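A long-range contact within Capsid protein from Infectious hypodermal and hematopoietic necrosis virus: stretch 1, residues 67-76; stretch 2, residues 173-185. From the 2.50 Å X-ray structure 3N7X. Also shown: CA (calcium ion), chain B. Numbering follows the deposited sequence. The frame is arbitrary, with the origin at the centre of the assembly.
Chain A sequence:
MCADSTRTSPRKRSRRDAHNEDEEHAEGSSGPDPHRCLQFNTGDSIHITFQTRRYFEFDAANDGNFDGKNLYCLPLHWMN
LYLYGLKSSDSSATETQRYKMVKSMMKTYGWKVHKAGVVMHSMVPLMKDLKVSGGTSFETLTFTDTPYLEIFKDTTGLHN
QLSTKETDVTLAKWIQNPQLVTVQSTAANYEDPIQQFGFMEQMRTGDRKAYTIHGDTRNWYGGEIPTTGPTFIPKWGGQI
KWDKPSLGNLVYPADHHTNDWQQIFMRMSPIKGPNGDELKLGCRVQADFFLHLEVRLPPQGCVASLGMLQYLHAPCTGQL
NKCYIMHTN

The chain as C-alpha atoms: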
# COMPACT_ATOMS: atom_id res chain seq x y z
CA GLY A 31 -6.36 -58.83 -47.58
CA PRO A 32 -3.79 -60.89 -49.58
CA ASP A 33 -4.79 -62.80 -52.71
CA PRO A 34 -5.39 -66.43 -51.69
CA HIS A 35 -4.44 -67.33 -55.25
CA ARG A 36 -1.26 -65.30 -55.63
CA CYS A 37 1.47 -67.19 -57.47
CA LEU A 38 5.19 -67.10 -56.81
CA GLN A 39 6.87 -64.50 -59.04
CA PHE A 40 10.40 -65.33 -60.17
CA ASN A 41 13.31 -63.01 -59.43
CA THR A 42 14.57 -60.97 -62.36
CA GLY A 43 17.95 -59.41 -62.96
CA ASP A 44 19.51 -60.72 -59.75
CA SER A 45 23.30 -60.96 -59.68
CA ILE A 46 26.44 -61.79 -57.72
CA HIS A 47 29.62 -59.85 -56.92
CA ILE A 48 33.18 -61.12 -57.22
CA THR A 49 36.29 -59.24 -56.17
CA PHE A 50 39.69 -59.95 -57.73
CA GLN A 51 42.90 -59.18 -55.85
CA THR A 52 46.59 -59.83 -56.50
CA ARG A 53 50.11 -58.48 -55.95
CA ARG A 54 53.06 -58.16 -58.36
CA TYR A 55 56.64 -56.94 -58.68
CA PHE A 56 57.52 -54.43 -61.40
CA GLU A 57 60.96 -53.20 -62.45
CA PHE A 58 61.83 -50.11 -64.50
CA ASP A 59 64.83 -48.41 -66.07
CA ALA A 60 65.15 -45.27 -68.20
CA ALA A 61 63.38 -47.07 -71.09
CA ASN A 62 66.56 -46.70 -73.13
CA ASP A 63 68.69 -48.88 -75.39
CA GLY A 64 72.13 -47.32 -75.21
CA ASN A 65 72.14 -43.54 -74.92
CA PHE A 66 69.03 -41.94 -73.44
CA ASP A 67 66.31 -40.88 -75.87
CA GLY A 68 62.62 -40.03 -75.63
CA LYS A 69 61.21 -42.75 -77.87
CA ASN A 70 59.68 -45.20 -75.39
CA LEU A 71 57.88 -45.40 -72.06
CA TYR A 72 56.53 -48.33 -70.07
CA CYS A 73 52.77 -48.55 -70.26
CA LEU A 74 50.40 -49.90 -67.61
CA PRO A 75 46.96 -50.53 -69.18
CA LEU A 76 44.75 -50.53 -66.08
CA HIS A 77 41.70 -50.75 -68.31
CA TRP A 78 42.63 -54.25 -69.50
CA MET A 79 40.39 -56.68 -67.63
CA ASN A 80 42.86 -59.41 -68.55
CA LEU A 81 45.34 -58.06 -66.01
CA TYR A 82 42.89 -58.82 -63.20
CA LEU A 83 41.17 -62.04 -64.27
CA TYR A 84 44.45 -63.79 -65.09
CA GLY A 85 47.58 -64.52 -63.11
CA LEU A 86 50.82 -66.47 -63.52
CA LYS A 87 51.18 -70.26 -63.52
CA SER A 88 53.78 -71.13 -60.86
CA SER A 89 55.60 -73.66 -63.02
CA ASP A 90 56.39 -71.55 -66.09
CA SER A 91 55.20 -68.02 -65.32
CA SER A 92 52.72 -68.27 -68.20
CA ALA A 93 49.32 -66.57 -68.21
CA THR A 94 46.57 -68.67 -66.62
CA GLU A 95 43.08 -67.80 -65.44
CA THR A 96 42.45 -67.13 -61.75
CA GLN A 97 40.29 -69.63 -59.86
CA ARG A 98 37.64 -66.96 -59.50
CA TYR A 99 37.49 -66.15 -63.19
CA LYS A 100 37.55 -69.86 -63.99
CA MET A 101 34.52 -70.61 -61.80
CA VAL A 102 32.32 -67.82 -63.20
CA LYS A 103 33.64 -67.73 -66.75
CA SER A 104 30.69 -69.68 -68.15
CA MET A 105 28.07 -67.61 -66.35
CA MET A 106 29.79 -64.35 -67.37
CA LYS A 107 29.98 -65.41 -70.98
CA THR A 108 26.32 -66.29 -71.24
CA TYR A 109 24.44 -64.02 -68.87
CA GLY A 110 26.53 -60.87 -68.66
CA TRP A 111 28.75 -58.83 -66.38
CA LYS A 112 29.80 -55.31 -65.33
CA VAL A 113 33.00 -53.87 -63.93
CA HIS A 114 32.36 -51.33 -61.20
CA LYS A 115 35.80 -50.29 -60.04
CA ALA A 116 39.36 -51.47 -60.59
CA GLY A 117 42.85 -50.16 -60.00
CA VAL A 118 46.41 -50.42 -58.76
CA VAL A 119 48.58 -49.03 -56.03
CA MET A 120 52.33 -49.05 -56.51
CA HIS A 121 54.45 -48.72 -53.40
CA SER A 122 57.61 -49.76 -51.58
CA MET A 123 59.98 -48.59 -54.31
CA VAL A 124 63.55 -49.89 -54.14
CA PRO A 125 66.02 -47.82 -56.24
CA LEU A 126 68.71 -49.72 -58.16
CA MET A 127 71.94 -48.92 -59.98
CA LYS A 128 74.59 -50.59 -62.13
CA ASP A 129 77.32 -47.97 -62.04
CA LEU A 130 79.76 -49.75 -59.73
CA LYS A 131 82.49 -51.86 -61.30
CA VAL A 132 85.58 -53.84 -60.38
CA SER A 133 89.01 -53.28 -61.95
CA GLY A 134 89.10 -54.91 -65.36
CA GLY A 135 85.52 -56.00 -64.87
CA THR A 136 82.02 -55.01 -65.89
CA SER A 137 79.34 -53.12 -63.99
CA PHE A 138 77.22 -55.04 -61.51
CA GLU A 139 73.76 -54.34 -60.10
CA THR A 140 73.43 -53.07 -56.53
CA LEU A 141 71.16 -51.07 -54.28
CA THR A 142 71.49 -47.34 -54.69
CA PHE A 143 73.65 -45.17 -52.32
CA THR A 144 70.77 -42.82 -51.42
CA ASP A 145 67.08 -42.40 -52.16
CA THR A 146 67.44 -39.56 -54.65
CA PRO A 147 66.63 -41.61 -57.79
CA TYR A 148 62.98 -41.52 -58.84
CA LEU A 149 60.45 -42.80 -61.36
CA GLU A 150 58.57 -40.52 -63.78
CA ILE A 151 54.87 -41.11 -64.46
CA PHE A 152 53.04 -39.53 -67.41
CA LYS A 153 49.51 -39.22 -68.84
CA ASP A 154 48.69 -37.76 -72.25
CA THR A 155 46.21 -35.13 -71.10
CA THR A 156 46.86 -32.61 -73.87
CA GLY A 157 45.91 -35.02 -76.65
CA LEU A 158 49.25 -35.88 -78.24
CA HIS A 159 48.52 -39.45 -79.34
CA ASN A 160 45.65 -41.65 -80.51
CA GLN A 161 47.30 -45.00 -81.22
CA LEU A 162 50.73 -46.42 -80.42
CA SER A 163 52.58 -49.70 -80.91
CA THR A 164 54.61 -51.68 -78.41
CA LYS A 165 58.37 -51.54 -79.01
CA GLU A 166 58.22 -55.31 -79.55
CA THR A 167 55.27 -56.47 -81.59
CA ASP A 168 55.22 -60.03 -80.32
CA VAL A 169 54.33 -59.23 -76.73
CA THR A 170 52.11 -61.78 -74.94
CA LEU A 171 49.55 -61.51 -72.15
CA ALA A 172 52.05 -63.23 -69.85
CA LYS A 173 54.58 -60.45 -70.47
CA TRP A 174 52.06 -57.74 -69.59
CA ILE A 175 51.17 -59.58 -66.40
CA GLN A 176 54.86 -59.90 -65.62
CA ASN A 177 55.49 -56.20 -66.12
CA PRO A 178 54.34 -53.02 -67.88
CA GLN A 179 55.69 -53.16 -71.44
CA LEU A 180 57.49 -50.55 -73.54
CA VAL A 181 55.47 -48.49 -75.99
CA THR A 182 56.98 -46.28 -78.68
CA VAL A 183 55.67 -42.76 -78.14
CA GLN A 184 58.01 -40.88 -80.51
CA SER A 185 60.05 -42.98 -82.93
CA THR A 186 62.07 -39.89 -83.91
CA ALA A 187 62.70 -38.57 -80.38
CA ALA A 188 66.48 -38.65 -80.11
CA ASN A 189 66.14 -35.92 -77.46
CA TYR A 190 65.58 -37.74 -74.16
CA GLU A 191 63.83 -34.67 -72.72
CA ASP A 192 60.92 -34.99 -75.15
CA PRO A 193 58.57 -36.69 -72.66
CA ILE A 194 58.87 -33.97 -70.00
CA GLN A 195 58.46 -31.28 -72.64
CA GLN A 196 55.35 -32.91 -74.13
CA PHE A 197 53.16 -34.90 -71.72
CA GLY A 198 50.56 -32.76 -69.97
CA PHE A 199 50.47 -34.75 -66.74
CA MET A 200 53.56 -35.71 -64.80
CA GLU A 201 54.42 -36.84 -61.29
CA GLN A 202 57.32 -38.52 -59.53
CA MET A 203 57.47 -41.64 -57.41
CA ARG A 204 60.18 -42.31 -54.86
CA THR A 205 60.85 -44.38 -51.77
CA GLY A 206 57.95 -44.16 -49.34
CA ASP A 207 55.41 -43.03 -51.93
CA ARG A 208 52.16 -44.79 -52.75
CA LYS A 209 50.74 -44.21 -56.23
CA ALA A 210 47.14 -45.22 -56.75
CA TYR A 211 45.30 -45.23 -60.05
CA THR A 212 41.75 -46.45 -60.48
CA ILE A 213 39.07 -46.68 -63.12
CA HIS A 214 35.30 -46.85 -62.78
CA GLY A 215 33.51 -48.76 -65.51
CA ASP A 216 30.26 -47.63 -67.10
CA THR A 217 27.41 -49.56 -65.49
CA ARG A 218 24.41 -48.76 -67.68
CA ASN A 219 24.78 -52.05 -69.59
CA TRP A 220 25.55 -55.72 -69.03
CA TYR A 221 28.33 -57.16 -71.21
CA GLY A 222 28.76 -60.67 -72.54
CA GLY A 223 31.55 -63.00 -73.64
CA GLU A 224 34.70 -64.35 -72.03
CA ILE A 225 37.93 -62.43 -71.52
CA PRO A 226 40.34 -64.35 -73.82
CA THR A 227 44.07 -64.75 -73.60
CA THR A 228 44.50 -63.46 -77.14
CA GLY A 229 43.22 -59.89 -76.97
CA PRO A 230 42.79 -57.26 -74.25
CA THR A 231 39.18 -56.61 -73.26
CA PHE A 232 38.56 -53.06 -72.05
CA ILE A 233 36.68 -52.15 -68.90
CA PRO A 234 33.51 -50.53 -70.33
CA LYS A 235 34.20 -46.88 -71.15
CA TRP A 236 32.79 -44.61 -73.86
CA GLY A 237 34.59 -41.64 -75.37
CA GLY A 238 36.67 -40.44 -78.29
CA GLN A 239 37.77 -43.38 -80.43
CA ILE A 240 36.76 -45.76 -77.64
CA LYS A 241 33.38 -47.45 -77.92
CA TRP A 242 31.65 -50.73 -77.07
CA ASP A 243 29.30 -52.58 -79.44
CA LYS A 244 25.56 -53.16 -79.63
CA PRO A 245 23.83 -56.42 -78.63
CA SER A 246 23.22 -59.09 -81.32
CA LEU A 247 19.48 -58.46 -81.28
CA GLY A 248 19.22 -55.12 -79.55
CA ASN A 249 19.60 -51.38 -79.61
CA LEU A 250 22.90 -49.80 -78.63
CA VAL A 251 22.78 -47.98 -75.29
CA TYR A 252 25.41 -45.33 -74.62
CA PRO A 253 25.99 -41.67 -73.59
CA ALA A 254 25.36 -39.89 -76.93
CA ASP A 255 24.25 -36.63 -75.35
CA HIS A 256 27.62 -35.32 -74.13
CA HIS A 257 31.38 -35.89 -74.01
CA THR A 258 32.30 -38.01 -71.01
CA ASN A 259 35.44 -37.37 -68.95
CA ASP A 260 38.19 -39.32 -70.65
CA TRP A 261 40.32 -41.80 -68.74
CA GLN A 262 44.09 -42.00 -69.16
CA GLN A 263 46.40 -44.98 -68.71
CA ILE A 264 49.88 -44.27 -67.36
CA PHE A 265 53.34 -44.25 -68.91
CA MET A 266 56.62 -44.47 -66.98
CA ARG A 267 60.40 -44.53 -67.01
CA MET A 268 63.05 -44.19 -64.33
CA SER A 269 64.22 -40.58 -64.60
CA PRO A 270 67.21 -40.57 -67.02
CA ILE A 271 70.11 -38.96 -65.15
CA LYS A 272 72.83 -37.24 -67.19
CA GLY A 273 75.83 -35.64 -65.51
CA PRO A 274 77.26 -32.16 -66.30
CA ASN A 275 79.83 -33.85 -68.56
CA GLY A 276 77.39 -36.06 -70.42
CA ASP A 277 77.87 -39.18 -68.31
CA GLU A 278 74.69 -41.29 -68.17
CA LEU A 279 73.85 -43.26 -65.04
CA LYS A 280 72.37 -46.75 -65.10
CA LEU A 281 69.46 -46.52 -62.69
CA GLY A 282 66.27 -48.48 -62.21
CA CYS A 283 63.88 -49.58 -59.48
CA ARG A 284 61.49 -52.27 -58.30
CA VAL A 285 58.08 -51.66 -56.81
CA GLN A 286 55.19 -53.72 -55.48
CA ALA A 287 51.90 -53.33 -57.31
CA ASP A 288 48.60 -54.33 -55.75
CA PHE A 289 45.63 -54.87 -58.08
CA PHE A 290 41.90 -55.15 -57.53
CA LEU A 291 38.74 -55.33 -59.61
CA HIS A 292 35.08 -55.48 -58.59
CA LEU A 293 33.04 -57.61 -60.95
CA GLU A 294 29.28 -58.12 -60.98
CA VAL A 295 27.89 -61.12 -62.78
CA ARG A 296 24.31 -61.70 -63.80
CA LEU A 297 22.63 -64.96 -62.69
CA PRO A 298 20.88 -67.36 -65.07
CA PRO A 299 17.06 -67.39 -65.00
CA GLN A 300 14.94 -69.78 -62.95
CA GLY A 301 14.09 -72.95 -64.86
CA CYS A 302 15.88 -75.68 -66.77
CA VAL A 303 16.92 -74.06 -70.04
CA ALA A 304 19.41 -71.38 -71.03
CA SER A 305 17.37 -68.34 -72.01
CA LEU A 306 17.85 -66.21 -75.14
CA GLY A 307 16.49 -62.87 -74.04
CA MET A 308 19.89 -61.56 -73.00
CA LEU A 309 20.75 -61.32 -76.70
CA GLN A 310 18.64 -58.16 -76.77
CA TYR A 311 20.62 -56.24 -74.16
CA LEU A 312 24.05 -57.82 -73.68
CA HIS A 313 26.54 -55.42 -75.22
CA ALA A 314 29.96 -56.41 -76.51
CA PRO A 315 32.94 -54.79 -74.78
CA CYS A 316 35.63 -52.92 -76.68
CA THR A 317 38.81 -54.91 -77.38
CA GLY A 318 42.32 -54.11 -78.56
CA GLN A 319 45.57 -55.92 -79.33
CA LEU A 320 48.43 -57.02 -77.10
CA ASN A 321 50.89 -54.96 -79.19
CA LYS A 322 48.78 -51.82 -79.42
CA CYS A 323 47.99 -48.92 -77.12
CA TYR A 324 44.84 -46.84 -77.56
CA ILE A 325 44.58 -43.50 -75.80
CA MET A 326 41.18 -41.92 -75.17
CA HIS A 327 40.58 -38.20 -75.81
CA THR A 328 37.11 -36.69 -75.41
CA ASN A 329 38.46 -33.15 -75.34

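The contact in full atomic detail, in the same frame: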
# COMPACT_ATOMS: atom_id res chain seq x y z
N ASP A 67 67.09 -41.52 -74.81
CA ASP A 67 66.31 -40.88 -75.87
C ASP A 67 64.89 -40.75 -75.32
O ASP A 67 64.63 -41.14 -74.18
CB ASP A 67 66.32 -41.70 -77.17
CG ASP A 67 65.62 -43.04 -77.04
OD1 ASP A 67 64.49 -43.10 -76.50
OD2 ASP A 67 66.22 -44.05 -77.48
N GLY A 68 63.98 -40.18 -76.10
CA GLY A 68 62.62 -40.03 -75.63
C GLY A 68 61.65 -40.77 -76.52
O GLY A 68 60.54 -40.30 -76.76
N LYS A 69 62.05 -41.95 -76.98
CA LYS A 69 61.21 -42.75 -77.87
C LYS A 69 60.21 -43.69 -77.21
O LYS A 69 59.12 -43.90 -77.74
CB LYS A 69 62.11 -43.55 -78.81
CG LYS A 69 63.06 -42.70 -79.63
CD LYS A 69 63.98 -43.58 -80.47
CE LYS A 69 64.91 -42.73 -81.34
NZ LYS A 69 65.89 -43.57 -82.08
N ASN A 70 60.57 -44.27 -76.06
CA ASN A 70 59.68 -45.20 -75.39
C ASN A 70 59.40 -44.93 -73.93
O ASN A 70 60.15 -44.22 -73.25
CB ASN A 70 60.22 -46.64 -75.51
CG ASN A 70 60.49 -47.05 -76.93
OD1 ASN A 70 61.58 -46.82 -77.45
ND2 ASN A 70 59.50 -47.64 -77.58
N LEU A 71 58.31 -45.51 -73.45
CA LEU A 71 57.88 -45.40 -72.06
C LEU A 71 57.17 -46.71 -71.73
O LEU A 71 56.60 -47.34 -72.61
CB LEU A 71 56.91 -44.23 -71.87
CG LEU A 71 57.46 -42.81 -72.01
CD1 LEU A 71 56.32 -41.80 -71.94
CD2 LEU A 71 58.48 -42.54 -70.91
N TYR A 72 57.23 -47.12 -70.47
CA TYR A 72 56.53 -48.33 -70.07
C TYR A 72 55.08 -47.94 -69.95
O TYR A 72 54.77 -46.84 -69.50
CB TYR A 72 57.02 -48.85 -68.72
CG TYR A 72 58.44 -49.35 -68.73
CD1 TYR A 72 59.51 -48.49 -68.50
CD2 TYR A 72 58.71 -50.70 -68.94
CE1 TYR A 72 60.82 -48.96 -68.48
CE2 TYR A 72 60.02 -51.18 -68.92
CZ TYR A 72 61.06 -50.31 -68.70
OH TYR A 72 62.36 -50.78 -68.68
N CYS A 73 54.19 -48.83 -70.35
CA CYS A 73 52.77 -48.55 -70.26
C CYS A 73 52.08 -49.54 -69.33
O CYS A 73 52.40 -50.73 -69.33
CB CYS A 73 52.13 -48.63 -71.65
SG CYS A 73 50.32 -48.49 -71.65
N LEU A 74 51.16 -49.04 -68.52
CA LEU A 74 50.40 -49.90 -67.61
C LEU A 74 48.93 -49.70 -67.95
O LEU A 74 48.30 -48.73 -67.51
CB LEU A 74 50.65 -49.54 -66.15
CG LEU A 74 49.80 -50.32 -65.14
CD1 LEU A 74 49.89 -51.82 -65.41
CD2 LEU A 74 50.27 -50.01 -63.73
N PRO A 75 48.36 -50.60 -68.76
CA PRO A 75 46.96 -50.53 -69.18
C PRO A 75 45.97 -51.04 -68.12
O PRO A 75 45.50 -52.17 -68.19
CB PRO A 75 46.94 -51.38 -70.44
CG PRO A 75 47.90 -52.48 -70.08
CD PRO A 75 49.04 -51.75 -69.40
N LEU A 76 45.67 -50.18 -67.15
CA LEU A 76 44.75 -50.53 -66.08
C LEU A 76 43.36 -50.89 -66.55
O LEU A 76 42.60 -51.51 -65.82
CB LEU A 76 44.61 -49.38 -65.09
CG LEU A 76 45.90 -48.91 -64.43
CD1 LEU A 76 45.57 -47.89 -63.38
CD2 LEU A 76 46.61 -50.10 -63.82
N LYS A 173 53.62 -61.54 -70.63
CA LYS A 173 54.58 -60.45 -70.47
C LYS A 173 53.94 -59.26 -69.75
O LYS A 173 54.50 -58.73 -68.79
CB LYS A 173 55.10 -60.00 -71.84
CG LYS A 173 56.00 -61.01 -72.53
CD LYS A 173 57.43 -60.94 -72.01
CE LYS A 173 58.11 -59.64 -72.44
NZ LYS A 173 59.53 -59.51 -71.98
N TRP A 174 52.76 -58.85 -70.21
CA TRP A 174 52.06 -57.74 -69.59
C TRP A 174 51.77 -58.00 -68.12
O TRP A 174 51.85 -57.09 -67.29
CB TRP A 174 50.75 -57.46 -70.32
CG TRP A 174 50.90 -56.74 -71.62
CD1 TRP A 174 50.74 -57.25 -72.87
CD2 TRP A 174 51.19 -55.34 -71.79
NE1 TRP A 174 50.89 -56.27 -73.81
CE2 TRP A 174 51.17 -55.09 -73.18
CE3 TRP A 174 51.45 -54.29 -70.91
CZ2 TRP A 174 51.40 -53.81 -73.71
CZ3 TRP A 174 51.68 -53.02 -71.44
CH2 TRP A 174 51.65 -52.79 -72.83
N ILE A 175 51.44 -59.24 -67.78
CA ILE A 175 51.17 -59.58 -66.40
C ILE A 175 52.47 -59.50 -65.62
O ILE A 175 52.51 -59.05 -64.47
CB ILE A 175 50.58 -60.99 -66.27
CG1 ILE A 175 49.19 -61.03 -66.89
CG2 ILE A 175 50.54 -61.41 -64.81
CD1 ILE A 175 48.50 -62.37 -66.78
N GLN A 176 53.55 -59.93 -66.25
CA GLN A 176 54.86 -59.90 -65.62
C GLN A 176 55.33 -58.47 -65.35
O GLN A 176 55.94 -58.19 -64.31
CB GLN A 176 55.89 -60.61 -66.51
CG GLN A 176 55.97 -62.12 -66.31
CD GLN A 176 56.45 -62.87 -67.55
OE1 GLN A 176 57.32 -62.39 -68.28
NE2 GLN A 176 55.87 -64.04 -67.79
N ASN A 177 55.02 -57.57 -66.27
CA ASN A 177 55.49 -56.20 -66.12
C ASN A 177 54.90 -55.27 -67.18
O ASN A 177 54.43 -55.72 -68.23
CB ASN A 177 57.02 -56.19 -66.28
CG ASN A 177 57.69 -54.99 -65.62
OD1 ASN A 177 58.00 -55.02 -64.43
ND2 ASN A 177 57.91 -53.93 -66.40
N PRO A 178 54.87 -53.96 -66.89
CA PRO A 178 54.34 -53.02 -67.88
C PRO A 178 55.33 -53.11 -69.04
O PRO A 178 56.53 -53.23 -68.82
CB PRO A 178 54.42 -51.69 -67.15
CG PRO A 178 54.13 -52.09 -65.73
CD PRO A 178 54.96 -53.34 -65.56
N GLN A 179 54.83 -53.05 -70.27
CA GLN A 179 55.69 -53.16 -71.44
C GLN A 179 55.99 -51.83 -72.12
O GLN A 179 55.24 -50.86 -71.98
CB GLN A 179 55.06 -54.13 -72.45
CG GLN A 179 54.86 -55.53 -71.88
CD GLN A 179 56.17 -56.15 -71.42
OE1 GLN A 179 57.12 -56.25 -72.19
NE2 GLN A 179 56.21 -56.58 -70.16
N LEU A 180 57.10 -51.78 -72.85
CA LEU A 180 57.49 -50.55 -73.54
C LEU A 180 56.62 -50.24 -74.75
O LEU A 180 56.28 -51.13 -75.54
CB LEU A 180 58.96 -50.63 -73.98
CG LEU A 180 60.02 -50.48 -72.88
CD1 LEU A 180 61.40 -50.57 -73.52
CD2 LEU A 180 59.85 -49.14 -72.16
N VAL A 181 56.28 -48.97 -74.89
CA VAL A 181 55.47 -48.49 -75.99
C VAL A 181 56.23 -47.34 -76.64
O VAL A 181 56.77 -46.47 -75.96
CB VAL A 181 54.10 -47.98 -75.49
CG1 VAL A 181 53.36 -47.27 -76.61
CG2 VAL A 181 53.26 -49.14 -74.99
N THR A 182 56.28 -47.34 -77.97
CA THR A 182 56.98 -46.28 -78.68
C THR A 182 56.08 -45.07 -78.79
O THR A 182 55.04 -45.11 -79.45
CB THR A 182 57.41 -46.75 -80.08
OG1 THR A 182 58.29 -47.87 -79.96
CG2 THR A 182 58.12 -45.63 -80.82
N VAL A 183 56.46 -43.98 -78.12
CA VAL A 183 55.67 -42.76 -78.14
C VAL A 183 56.14 -41.75 -79.18
O VAL A 183 55.34 -40.95 -79.67
CB VAL A 183 55.66 -42.10 -76.74
CG1 VAL A 183 55.03 -43.04 -75.73
CG2 VAL A 183 57.07 -41.77 -76.31
N GLN A 184 57.42 -41.79 -79.52
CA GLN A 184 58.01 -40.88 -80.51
C GLN A 184 59.21 -41.55 -81.15
O GLN A 184 60.33 -41.42 -80.66
CB GLN A 184 58.48 -39.58 -79.87
CG GLN A 184 57.46 -38.47 -79.86
CD GLN A 184 56.86 -38.23 -81.23
OE1 GLN A 184 57.54 -38.33 -82.25
NE2 GLN A 184 55.56 -37.91 -81.25
N SER A 185 58.98 -42.27 -82.24
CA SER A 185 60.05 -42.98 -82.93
C SER A 185 61.23 -42.10 -83.33
O SER A 185 62.35 -42.59 -83.45
CB SER A 185 59.50 -43.68 -84.17
OG SER A 185 58.93 -42.74 -85.06
CA CA B . 56.98 -59.08 -62.41
O HOH W 1 54.61 -59.50 -62.16
O HOH W 2 58.46 -57.67 -63.62
O HOH W 3 59.19 -59.18 -61.46

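The contact is an antiparallel pairing of two short strands, residues 70-74 and the strand ending at Thr182, extended at one end by a loop and at the other by packing against a tryptophan. The backbone hydrogen bonds establish the register. Leu71 and Val181 form a reciprocal pair, with Leu71 N to Val181 O at 3.1 Å and Val181 N to Leu71 O at 2.8 Å, both with N-H...O angles above 150°. Cys73 N continues the ladder to Gln179 O at 2.8 Å, but the return bond from Gln179 N to Cys73 O is weak, at 3.5 Å and 123°, so the pairing loosens here. At the other end Lys69 O accepts two bonds, from Val183 N at 2.7 Å and from Gln184 N at 3.2 Å, which carries the pairing past the strands into the loop.

Between the bonded pairs the chains approach most closely: CA of Tyr72 lies 4.2 Å from CA of Leu180, and CA of Asn70 lies 4.4 Å from CA of Thr182. These four side chains share one face of the sheet. Leu180 CD2 sits 3.5 Å from the centroid of the Tyr72 ring and only 3° off its normal, a CH-pi contact centred over the ring. Pro178 O meets the same ring at its edge, 3.3 Å from Tyr72 CD2. Asn70 ND2 donates to Thr182 OG1 at 2.7 Å, yet the 127° angle makes this bond weak despite its short length.

The opposite face is apolar where Cys73 CB packs 3.6 Å from Val181 CG2, and Leu71 CD1 reaches to 4.2 Å from Val183 CG1. Trp174, in the helix preceding the second strand, turns its ring edge to the backbone, with CZ3 3.2 Å from Cys73 O; the same CZ3 lies 3.6 Å from Pro75 CD.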